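Local coordinates for beta-glycosidase (Bacteroides caccae, PDB 6T2R), which probably cleaves glycan chains internally as an endo-acting O-glycanase of glycoside hydrolase family 16, helping a gut bacterium to initiate mucin breakdown, at residues Gln228-Asp233 with Asp256-Tyr261; Ile50-Pro55 with Asp88-Leu93; Pro181-Asp186 with His202-Arg207. All blocks are in the same frame, centred on the assembly; numbering follows the deposited sequence.

Interaction 1: residues Gln228-Asp233 with Asp256-Tyr261. With SO4 (sulfate ion), chain B.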
loop_
_atom_site.group_PDB
_atom_site.type_symbol
_atom_site.label_atom_id
_atom_site.label_comp_id
_atom_site.label_asym_id
_atom_site.label_seq_id
_atom_site.Cartn_x
_atom_site.Cartn_y
_atom_site.Cartn_z
ATOM N N GLN A 228 -1.402 9.785 -7.169
ATOM C CA GLN A 228 -1.222 8.363 -6.807
ATOM C C GLN A 228 -2.590 7.687 -6.774
ATOM O O GLN A 228 -3.592 8.381 -6.466
ATOM C CB GLN A 228 -0.516 8.303 -5.443
ATOM C CG GLN A 228 0.796 9.095 -5.408
ATOM C CD GLN A 228 1.927 8.336 -6.060
ATOM O OE1 GLN A 228 2.036 7.124 -5.891
ATOM N NE2 GLN A 228 2.752 9.036 -6.848
ATOM N N TYR A 229 -2.634 6.380 -7.038
ATOM C CA TYR A 229 -3.737 5.512 -6.556
ATOM C C TYR A 229 -3.178 4.554 -5.499
ATOM O O TYR A 229 -1.953 4.247 -5.501
ATOM C CB TYR A 229 -4.459 4.835 -7.716
ATOM C CG TYR A 229 -3.801 3.644 -8.377
ATOM C CD1 TYR A 229 -4.125 2.359 -7.988
ATOM C CD2 TYR A 229 -2.934 3.794 -9.450
ATOM C CE1 TYR A 229 -3.581 1.249 -8.617
ATOM C CE2 TYR A 229 -2.381 2.696 -10.090
ATOM C CZ TYR A 229 -2.726 1.423 -9.688
ATOM O OH TYR A 229 -2.229 0.329 -10.320
ATOM N N LEU A 230 -4.072 4.099 -4.619
ATOM C CA LEU A 230 -3.749 3.317 -3.404
ATOM C C LEU A 230 -4.188 1.880 -3.633
ATOM O O LEU A 230 -5.269 1.684 -4.193
ATOM C CB LEU A 230 -4.538 3.909 -2.239
ATOM C CG LEU A 230 -4.381 3.162 -0.927
ATOM C CD1 LEU A 230 -2.915 3.036 -0.501
ATOM C CD2 LEU A 230 -5.187 3.867 0.149
ATOM N N LEU A 231 -3.316 0.952 -3.306
ATOM C CA LEU A 231 -3.529 -0.510 -3.349
ATOM C C LEU A 231 -3.382 -1.010 -1.911
ATOM O O LEU A 231 -2.376 -0.619 -1.217
ATOM C CB LEU A 231 -2.474 -1.183 -4.247
ATOM C CG LEU A 231 -2.390 -0.695 -5.701
ATOM C CD1 LEU A 231 -1.457 0.520 -5.826
ATOM C CD2 LEU A 231 -1.878 -1.798 -6.609
ATOM N N ILE A 232 -4.292 -1.882 -1.517
ATOM C CA ILE A 232 -4.289 -2.632 -0.231
ATOM C C ILE A 232 -4.629 -4.075 -0.580
ATOM O O ILE A 232 -5.715 -4.279 -1.171
ATOM C CB ILE A 232 -5.293 -2.066 0.789
ATOM C CG1 ILE A 232 -5.058 -0.576 1.037
ATOM C CG2 ILE A 232 -5.185 -2.891 2.066
ATOM C CD1 ILE A 232 -6.105 0.121 1.867
ATOM N N ASP A 233 -3.728 -5.026 -0.341
ATOM C CA ASP A 233 -3.994 -6.368 -0.901
ATOM C C ASP A 233 -3.160 -7.404 -0.177
ATOM O O ASP A 233 -1.986 -7.134 0.127
ATOM C CB ASP A 233 -3.745 -6.396 -2.420
ATOM C CG ASP A 233 -2.280 -6.210 -2.796
ATOM O OD1 ASP A 233 -1.783 -5.065 -2.704
ATOM O OD2 ASP A 233 -1.639 -7.228 -3.106
ATOM N N ASP A 256 -9.112 -1.206 9.375
ATOM C CA ASP A 256 -10.000 -0.302 10.136
ATOM C C ASP A 256 -10.338 0.921 9.286
ATOM O O ASP A 256 -11.551 1.263 9.212
ATOM C CB ASP A 256 -9.319 0.058 11.453
ATOM C CG ASP A 256 -10.215 0.726 12.473
ATOM O OD1 ASP A 256 -11.442 0.769 12.252
ATOM O OD2 ASP A 256 -9.657 1.212 13.465
ATOM N N TRP A 257 -9.331 1.591 8.694
ATOM C CA TRP A 257 -9.584 2.843 7.916
ATOM C C TRP A 257 -8.393 3.260 7.055
ATOM O O TRP A 257 -7.251 2.813 7.282
ATOM C CB TRP A 257 -10.037 4.042 8.798
ATOM C CG TRP A 257 -9.225 4.323 10.039
ATOM C CD1 TRP A 257 -9.625 4.087 11.331
ATOM C CD2 TRP A 257 -7.918 4.936 10.153
ATOM N NE1 TRP A 257 -8.644 4.457 12.213
ATOM C CE2 TRP A 257 -7.600 4.999 11.528
ATOM C CE3 TRP A 257 -6.967 5.406 9.236
ATOM C CZ2 TRP A 257 -6.391 5.508 12.001
ATOM C CZ3 TRP A 257 -5.763 5.893 9.701
ATOM C CH2 TRP A 257 -5.493 5.977 11.063
ATOM N N VAL A 258 -8.690 4.167 6.125
ATOM C CA VAL A 258 -7.696 4.932 5.340
ATOM C C VAL A 258 -7.980 6.385 5.621
ATOM O O VAL A 258 -9.156 6.762 5.496
ATOM C CB VAL A 258 -7.808 4.657 3.837
ATOM C CG1 VAL A 258 -6.759 5.431 3.057
ATOM C CG2 VAL A 258 -7.720 3.171 3.546
ATOM N N ARG A 259 -6.941 7.163 5.925
ATOM C CA ARG A 259 -7.096 8.634 6.105
ATOM C C ARG A 259 -6.075 9.351 5.241
ATOM O O ARG A 259 -4.946 8.893 5.120
ATOM C CB ARG A 259 -7.005 9.073 7.570
ATOM C CG ARG A 259 -8.206 8.632 8.397
ATOM C CD ARG A 259 -7.847 8.688 9.871
ATOM N NE ARG A 259 -8.963 8.329 10.727
ATOM C CZ ARG A 259 -8.861 8.205 12.031
ATOM N NH1 ARG A 259 -7.717 8.450 12.638
ATOM N NH2 ARG A 259 -9.897 7.846 12.738
ATOM N N HIS A 260 -6.536 10.436 4.635
ATOM C CA HIS A 260 -5.739 11.305 3.761
ATOM C C HIS A 260 -5.792 12.695 4.361
ATOM O O HIS A 260 -6.893 13.198 4.556
ATOM C CB HIS A 260 -6.266 11.194 2.331
ATOM C CG HIS A 260 -5.440 11.921 1.347
ATOM N ND1 HIS A 260 -4.100 11.969 1.454
ATOM C CD2 HIS A 260 -5.787 12.630 0.255
ATOM C CE1 HIS A 260 -3.616 12.662 0.448
ATOM N NE2 HIS A 260 -4.643 13.094 -0.300
ATOM N N TYR A 261 -4.629 13.248 4.696
ATOM C CA TYR A 261 -4.477 14.629 5.198
ATOM C C TYR A 261 -3.691 15.473 4.190
ATOM O O TYR A 261 -2.883 14.919 3.379
ATOM C CB TYR A 261 -3.765 14.592 6.543
ATOM C CG TYR A 261 -4.444 13.809 7.639
ATOM C CD1 TYR A 261 -4.270 12.437 7.792
ATOM C CD2 TYR A 261 -5.207 14.475 8.587
ATOM C CE1 TYR A 261 -4.864 11.740 8.839
ATOM C CE2 TYR A 261 -5.819 13.791 9.630
ATOM C CZ TYR A 261 -5.643 12.426 9.766
ATOM O OH TYR A 261 -6.233 11.818 10.837
HETATM S S SO4 B . -6.389 15.195 -2.495
HETATM O O1 SO4 B . -5.297 14.225 -2.513
HETATM O O2 SO4 B . -7.574 14.587 -1.915
HETATM O O3 SO4 B . -6.673 15.589 -3.839
HETATM O O4 SO4 B . -6.008 16.327 -1.687
#
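Val-258 reaches across the core with both methyl groups, one for each of two residues on strand 228-233. CG1 meets Leu-230 CD2 at 3.7 Å, the two side chains coming tip to tip. CG2 lies 3.8 Å from Ile-232 CD1, but here the side chains slide past each other in opposite directions. Setting CG1 of Val-258 anti to the backbone N (chi1 -179°) directs that branch to Leu-230 and leaves CG2, beside the N, for Ile-232. With the closest CA atoms 9.7 Å apart, at Leu-230 and Val-258, the strands meet through side chains alone, as layers of the beta-sandwich (jelly-roll) fold of family 16. On the outer side of strand 256-261, the Arg-259 guanidinium covers one face of the Trp-257 indole, its NE 3.6 Å above the ring plane. A classic beta bulge places Asp-256 and Trp-257 together opposite Arg-113. Further along, His-260 presents its edge to a sulfate ion, NE2 donating to O1 at 2.6 Å (148°), while ND1 bonds to the carbonyl of Arg-109. Between the strands the cohesion is thus purely apolar, and the two partners of His-260, one of them an anion, are consistent with a doubly protonated imidazole.

Interaction 2: residues Ile50-Pro55 with Asp88-Leu93. With SO4 (sulfate ion), chain C.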
loop_
_atom_site.group_PDB
_atom_site.type_symbol
_atom_site.label_atom_id
_atom_site.label_comp_id
_atom_site.label_asym_id
_atom_site.label_seq_id
_atom_site.Cartn_x
_atom_site.Cartn_y
_atom_site.Cartn_z
ATOM N N ILE A 50 -8.873 -6.128 -7.232
ATOM C CA ILE A 50 -7.668 -6.143 -8.092
ATOM C C ILE A 50 -7.735 -7.393 -8.959
ATOM O O ILE A 50 -7.800 -8.506 -8.451
ATOM C CB ILE A 50 -6.371 -6.090 -7.262
ATOM C CG1 ILE A 50 -6.224 -4.794 -6.447
ATOM C CG2 ILE A 50 -5.175 -6.330 -8.163
ATOM C CD1 ILE A 50 -5.119 -4.847 -5.417
ATOM N N PRO A 51 -7.540 -7.263 -10.284
ATOM C CA PRO A 51 -7.494 -8.436 -11.142
ATOM C C PRO A 51 -6.154 -9.179 -11.055
ATOM O O PRO A 51 -5.143 -8.603 -10.614
ATOM C CB PRO A 51 -7.722 -7.847 -12.542
ATOM C CG PRO A 51 -7.149 -6.442 -12.470
ATOM C CD PRO A 51 -7.300 -6.010 -11.022
ATOM N N ARG A 52 -6.192 -10.435 -11.503
ATOM C CA ARG A 52 -5.031 -11.310 -11.791
ATOM C C ARG A 52 -4.020 -10.564 -12.665
ATOM O O ARG A 52 -4.440 -9.909 -13.589
ATOM C CB ARG A 52 -5.512 -12.568 -12.525
ATOM C CG ARG A 52 -4.440 -13.637 -12.691
ATOM C CD ARG A 52 -3.794 -14.006 -11.384
ATOM N NE ARG A 52 -4.811 -14.400 -10.401
ATOM C CZ ARG A 52 -5.462 -15.578 -10.395
ATOM N NH1 ARG A 52 -6.342 -15.863 -9.450
ATOM N NH2 ARG A 52 -5.244 -16.478 -11.338
ATOM N N GLY A 53 -2.729 -10.726 -12.390
ATOM C CA GLY A 53 -1.641 -10.393 -13.328
ATOM C C GLY A 53 -0.396 -11.214 -13.044
ATOM O O GLY A 53 -0.376 -11.978 -12.015
ATOM N N LYS A 54 0.631 -11.002 -13.875
ATOM C CA LYS A 54 1.838 -11.864 -13.975
ATOM C C LYS A 54 2.797 -11.626 -12.810
ATOM O O LYS A 54 3.351 -12.601 -12.308
ATOM C CB LYS A 54 2.592 -11.627 -15.288
ATOM C CG LYS A 54 1.764 -11.535 -16.569
ATOM C CD LYS A 54 1.124 -12.829 -16.984
ATOM C CE LYS A 54 2.078 -13.752 -17.708
ATOM N NZ LYS A 54 1.528 -15.125 -17.721
ATOM N N PRO A 55 3.071 -10.378 -12.333
ATOM C CA PRO A 55 4.092 -10.189 -11.291
ATOM C C PRO A 55 3.755 -10.994 -10.026
ATOM O O PRO A 55 2.576 -11.293 -9.830
ATOM C CB PRO A 55 4.132 -8.681 -11.000
ATOM C CG PRO A 55 3.251 -8.011 -12.080
ATOM C CD PRO A 55 2.429 -9.110 -12.736
ATOM N N ASP A 88 -4.590 -23.721 -15.686
ATOM C CA ASP A 88 -4.189 -22.290 -15.548
ATOM C C ASP A 88 -4.743 -21.691 -14.238
ATOM O O ASP A 88 -5.188 -20.531 -14.275
ATOM C CB ASP A 88 -4.692 -21.435 -16.724
ATOM C CG ASP A 88 -4.431 -21.984 -18.119
ATOM O OD1 ASP A 88 -3.377 -22.636 -18.315
ATOM O OD2 ASP A 88 -5.284 -21.742 -19.008
ATOM N N ALA A 89 -4.727 -22.425 -13.124
ATOM C CA ALA A 89 -5.252 -21.951 -11.827
ATOM C C ALA A 89 -4.079 -21.654 -10.896
ATOM O O ALA A 89 -3.203 -22.553 -10.712
ATOM C CB ALA A 89 -6.183 -22.963 -11.217
ATOM N N ALA A 90 -4.080 -20.449 -10.313
ATOM C CA ALA A 90 -3.216 -20.088 -9.163
ATOM C C ALA A 90 -3.419 -21.144 -8.072
ATOM O O ALA A 90 -4.566 -21.586 -7.832
ATOM C CB ALA A 90 -3.531 -18.696 -8.659
ATOM N N GLN A 91 -2.329 -21.539 -7.440
ATOM C CA GLN A 91 -2.333 -22.427 -6.257
ATOM C C GLN A 91 -3.061 -21.747 -5.095
ATOM O O GLN A 91 -3.714 -22.449 -4.325
ATOM C CB GLN A 91 -0.880 -22.716 -5.923
ATOM C CG GLN A 91 -0.676 -23.836 -4.925
ATOM C CD GLN A 91 0.786 -24.225 -4.983
ATOM O OE1 GLN A 91 1.545 -23.716 -5.807
ATOM N NE2 GLN A 91 1.201 -25.128 -4.112
ATOM N N TYR A 92 -2.970 -20.419 -5.006
ATOM C CA TYR A 92 -3.531 -19.613 -3.896
ATOM C C TYR A 92 -4.266 -18.413 -4.476
ATOM O O TYR A 92 -3.881 -17.943 -5.566
ATOM C CB TYR A 92 -2.414 -19.171 -2.961
ATOM C CG TYR A 92 -1.611 -20.315 -2.423
ATOM C CD1 TYR A 92 -2.087 -21.063 -1.370
ATOM C CD2 TYR A 92 -0.370 -20.640 -2.937
ATOM C CE1 TYR A 92 -1.374 -22.129 -0.848
ATOM C CE2 TYR A 92 0.372 -21.692 -2.412
ATOM C CZ TYR A 92 -0.148 -22.460 -1.384
ATOM O OH TYR A 92 0.540 -23.506 -0.827
ATOM N N LEU A 93 -5.305 -17.974 -3.771
ATOM C CA LEU A 93 -6.178 -16.822 -4.121
ATOM C C LEU A 93 -6.077 -15.751 -3.022
ATOM O O LEU A 93 -6.184 -16.115 -1.805
ATOM C CB LEU A 93 -7.619 -17.302 -4.251
ATOM C CG LEU A 93 -7.851 -18.367 -5.310
ATOM C CD1 LEU A 93 -9.318 -18.781 -5.314
ATOM C CD2 LEU A 93 -7.414 -17.864 -6.691
HETATM S S SO4 C . -7.811 -19.131 -10.991
HETATM O O1 SO4 C . -8.302 -18.177 -10.045
HETATM O O2 SO4 C . -8.285 -20.481 -10.670
HETATM O O3 SO4 C . -8.294 -18.753 -12.295
HETATM O O4 SO4 C . -6.362 -19.137 -10.970
#
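Arg-52 reaches from its loop to Ala-90 and Leu-93, with a sulfate ion bridging the two segments. Along 88-93, Ala-89 comes first to the ion: its CB packs 3.3 Å from sulfate O2. Next, Ala-90 donates its backbone N-H to sulfate O4 (N to O4 2.7 Å), and its methyl group sits over one face of the Arg-52 guanidinium, CB 3.9 Å from NH2. At the start of strand 92-98, Leu-93 crosses the arginine side chain obliquely and brings CD2 to 3.6 Å from Arg-52 NH1. The guanidinium turns its edge to the sulfate and grips it with two bonds: NH2 to O4 at 2.9 Å is the straighter (166°), NH1 to O1 at 3.1 Å the more bent (157°). Bends at chi2 and chi3 fold the arginine chain so that this edge faces the ion, and NE is held by the carbonyl of Gln-61. Asn-82 and Asn-84 also donate from their side-chain amides. The sulfate probably came from the crystallisation liquor; Arg-52 offsets part of its charge, the other donors named being neutral. Because O4 accepts from both Arg-52 and Ala-90, in this crystal the polar link between the loop and the residues leading into strand 92-98 runs through the anion.

Interaction 3: residues Pro181-Asp186 with His202-Arg207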
loop_
_atom_site.group_PDB
_atom_site.type_symbol
_atom_site.label_atom_id
_atom_site.label_comp_id
_atom_site.label_asym_id
_atom_site.label_seq_id
_atom_site.Cartn_x
_atom_site.Cartn_y
_atom_site.Cartn_z
ATOM N N PRO A 181 9.996 -2.059 13.711
ATOM C CA PRO A 181 9.180 -3.033 14.424
ATOM C C PRO A 181 7.725 -2.567 14.468
ATOM O O PRO A 181 7.498 -1.343 14.476
ATOM C CB PRO A 181 9.770 -3.107 15.853
ATOM C CG PRO A 181 11.141 -2.436 15.739
ATOM C CD PRO A 181 11.029 -1.466 14.575
ATOM N N ILE A 182 6.829 -3.550 14.580
ATOM C CA ILE A 182 5.376 -3.343 14.819
ATOM C C ILE A 182 4.925 -4.155 16.041
ATOM O O ILE A 182 5.665 -5.030 16.498
ATOM C CB ILE A 182 4.575 -3.726 13.555
ATOM C CG1 ILE A 182 4.726 -5.205 13.213
ATOM C CG2 ILE A 182 4.973 -2.841 12.370
ATOM C CD1 ILE A 182 3.658 -5.704 12.285
ATOM N N ASN A 183 3.719 -3.875 16.524
ATOM C CA ASN A 183 2.979 -4.753 17.460
ATOM C C ASN A 183 2.218 -5.736 16.591
ATOM O O ASN A 183 1.155 -5.408 16.099
ATOM C CB ASN A 183 2.065 -3.931 18.370
ATOM C CG ASN A 183 2.825 -2.846 19.088
ATOM O OD1 ASN A 183 2.526 -1.668 18.934
ATOM N ND2 ASN A 183 3.858 -3.233 19.812
ATOM N N PRO A 184 2.763 -6.937 16.322
ATOM C CA PRO A 184 2.266 -7.789 15.238
ATOM C C PRO A 184 0.844 -8.332 15.442
ATOM O O PRO A 184 0.184 -8.665 14.453
ATOM C CB PRO A 184 3.307 -8.932 15.148
ATOM C CG PRO A 184 3.942 -8.979 16.516
ATOM C CD PRO A 184 3.883 -7.550 17.054
ATOM N N GLU A 185 0.394 -8.400 16.699
ATOM C CA GLU A 185 -0.947 -8.935 17.053
ATOM C C GLU A 185 -1.940 -7.759 17.148
ATOM O O GLU A 185 -3.127 -8.030 17.241
ATOM C CB GLU A 185 -0.877 -9.808 18.325
ATOM C CG GLU A 185 0.100 -11.021 18.274
ATOM C CD GLU A 185 0.297 -11.856 16.988
ATOM O OE1 GLU A 185 -0.684 -12.169 16.264
ATOM O OE2 GLU A 185 1.459 -12.238 16.697
ATOM N N ASP A 186 -1.492 -6.507 17.055
ATOM C CA ASP A 186 -2.375 -5.312 17.201
ATOM C C ASP A 186 -2.593 -4.576 15.870
ATOM O O ASP A 186 -1.878 -4.833 14.878
ATOM C CB ASP A 186 -1.785 -4.297 18.198
ATOM C CG ASP A 186 -1.588 -4.857 19.601
ATOM O OD1 ASP A 186 -2.152 -5.899 19.874
ATOM O OD2 ASP A 186 -0.854 -4.254 20.390
ATOM N N HIS A 202 6.183 6.602 8.260
ATOM C CA HIS A 202 5.827 6.495 9.688
ATOM C C HIS A 202 5.119 5.166 9.883
ATOM O O HIS A 202 4.415 4.725 8.965
ATOM C CB HIS A 202 4.923 7.653 10.151
ATOM C CG HIS A 202 5.563 8.994 10.072
ATOM N ND1 HIS A 202 5.353 9.848 9.005
ATOM C CD2 HIS A 202 6.441 9.614 10.900
ATOM C CE1 HIS A 202 6.045 10.960 9.206
ATOM N NE2 HIS A 202 6.744 10.832 10.365
ATOM N N VAL A 203 5.381 4.554 11.031
ATOM C CA VAL A 203 4.540 3.498 11.651
ATOM C C VAL A 203 4.138 4.010 13.046
ATOM O O VAL A 203 5.051 4.434 13.796
ATOM C CB VAL A 203 5.316 2.169 11.694
ATOM C CG1 VAL A 203 4.545 1.109 12.419
ATOM C CG2 VAL A 203 5.671 1.693 10.295
ATOM N N ASN A 204 2.831 4.019 13.342
ATOM C CA ASN A 204 2.225 4.584 14.579
ATOM C C ASN A 204 2.781 5.980 14.880
ATOM O O ASN A 204 3.008 6.252 16.026
ATOM C CB ASN A 204 2.445 3.603 15.742
ATOM C CG ASN A 204 1.896 2.237 15.392
ATOM O OD1 ASN A 204 0.836 2.153 14.784
ATOM N ND2 ASN A 204 2.613 1.172 15.706
ATOM N N GLY A 205 3.057 6.833 13.898
ATOM C CA GLY A 205 3.532 8.197 14.213
ATOM C C GLY A 205 5.027 8.291 14.511
ATOM O O GLY A 205 5.533 9.406 14.504
ATOM N N LYS A 206 5.727 7.168 14.651
ATOM C CA LYS A 206 7.197 7.078 14.698
ATOM C C LYS A 206 7.754 7.167 13.267
ATOM O O LYS A 206 7.280 6.458 12.376
ATOM C CB LYS A 206 7.568 5.779 15.418
ATOM C CG LYS A 206 9.058 5.511 15.610
ATOM C CD LYS A 206 9.694 6.071 16.886
ATOM C CE LYS A 206 10.752 7.134 16.633
ATOM N NZ LYS A 206 11.024 7.958 17.841
ATOM N N ARG A 207 8.747 8.026 13.050
ATOM C CA ARG A 207 9.452 8.157 11.756
ATOM C C ARG A 207 10.306 6.905 11.564
ATOM O O ARG A 207 11.115 6.613 12.446
ATOM C CB ARG A 207 10.329 9.415 11.715
ATOM C CG ARG A 207 11.283 9.442 10.520
ATOM C CD ARG A 207 11.874 10.799 10.133
ATOM N NE ARG A 207 12.098 11.717 11.247
ATOM C CZ ARG A 207 13.069 11.606 12.142
ATOM N NH1 ARG A 207 13.935 10.607 12.059
ATOM N NH2 ARG A 207 13.162 12.496 13.119
#
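Ile-182 and Val-203 cross at a slant, meeting through one methyl branch from each: Ile-182 CG2 lies 4.0 Å from Val-203 CG1. The isoleucine holds CG1 between its backbone N and carbonyl carbon (chi1 63°), which carries the ethyl arm away from the valine and puts CG2 forward as the touching group. Val-203 points its side chain at the loop, with CG1 also 4.4 Å from the carbonyl O of Pro-181. Alongside this apolar touch, the amides of Asn-183 and Asn-204 approach at the surface, OD1 of the former 4.3 Å from ND2 of the latter, too far for a hydrogen bond. Asn-204 is instead fixed by strand 187-195, its OD1 accepting from Val-189 N and its ND2 donating to Asn-188 OD1. Each segment is shaped by a turn. Val-203 to Lys-206 form a type I' turn with Asn-204 and Gly-205 at its corners, the classic two-residue beta-hairpin, doubly bonded between Val-203 and Lys-206. Asn-183 to Asp-186 form a type I turn, closed by Asp-186 N to Asn-183 O at 3.0 Å. The contact therefore joins the connection between strands 177-181 and 187-195 to the hairpin of strands 198-203 and 206-212, while Val-156 of strand 155-161 and Tyr-190 of strand 187-195 pack against both Ile-182 and Val-203.

Overall arrangement
The three contacts sample the interior and two margins of one beta-rich family 16 fold. Along the chain, interaction 2 closes first, then interaction 3, and interaction 1 comes last, so none is nested in another. Interaction 1 lies nearest the chain's centre; the centres of interactions 2 and 3 are about 23 and 17 Å from the centre of interaction 1. Interactions 2 and 3, about 30 Å apart between centres, lie on opposite sides of the chain's centre. Strands 228-233 and 92-98 are sheet neighbours, and Asp-233 CB packs 3.6 Å from Ile-50 CD1, linking interactions 1 and 2 directly. Interaction 3 stays about 8 Å from interaction 1 at the nearest atoms. Interaction 1 packs strands of the sandwich core, while interactions 2 and 3 join loops and strand ends at its periphery.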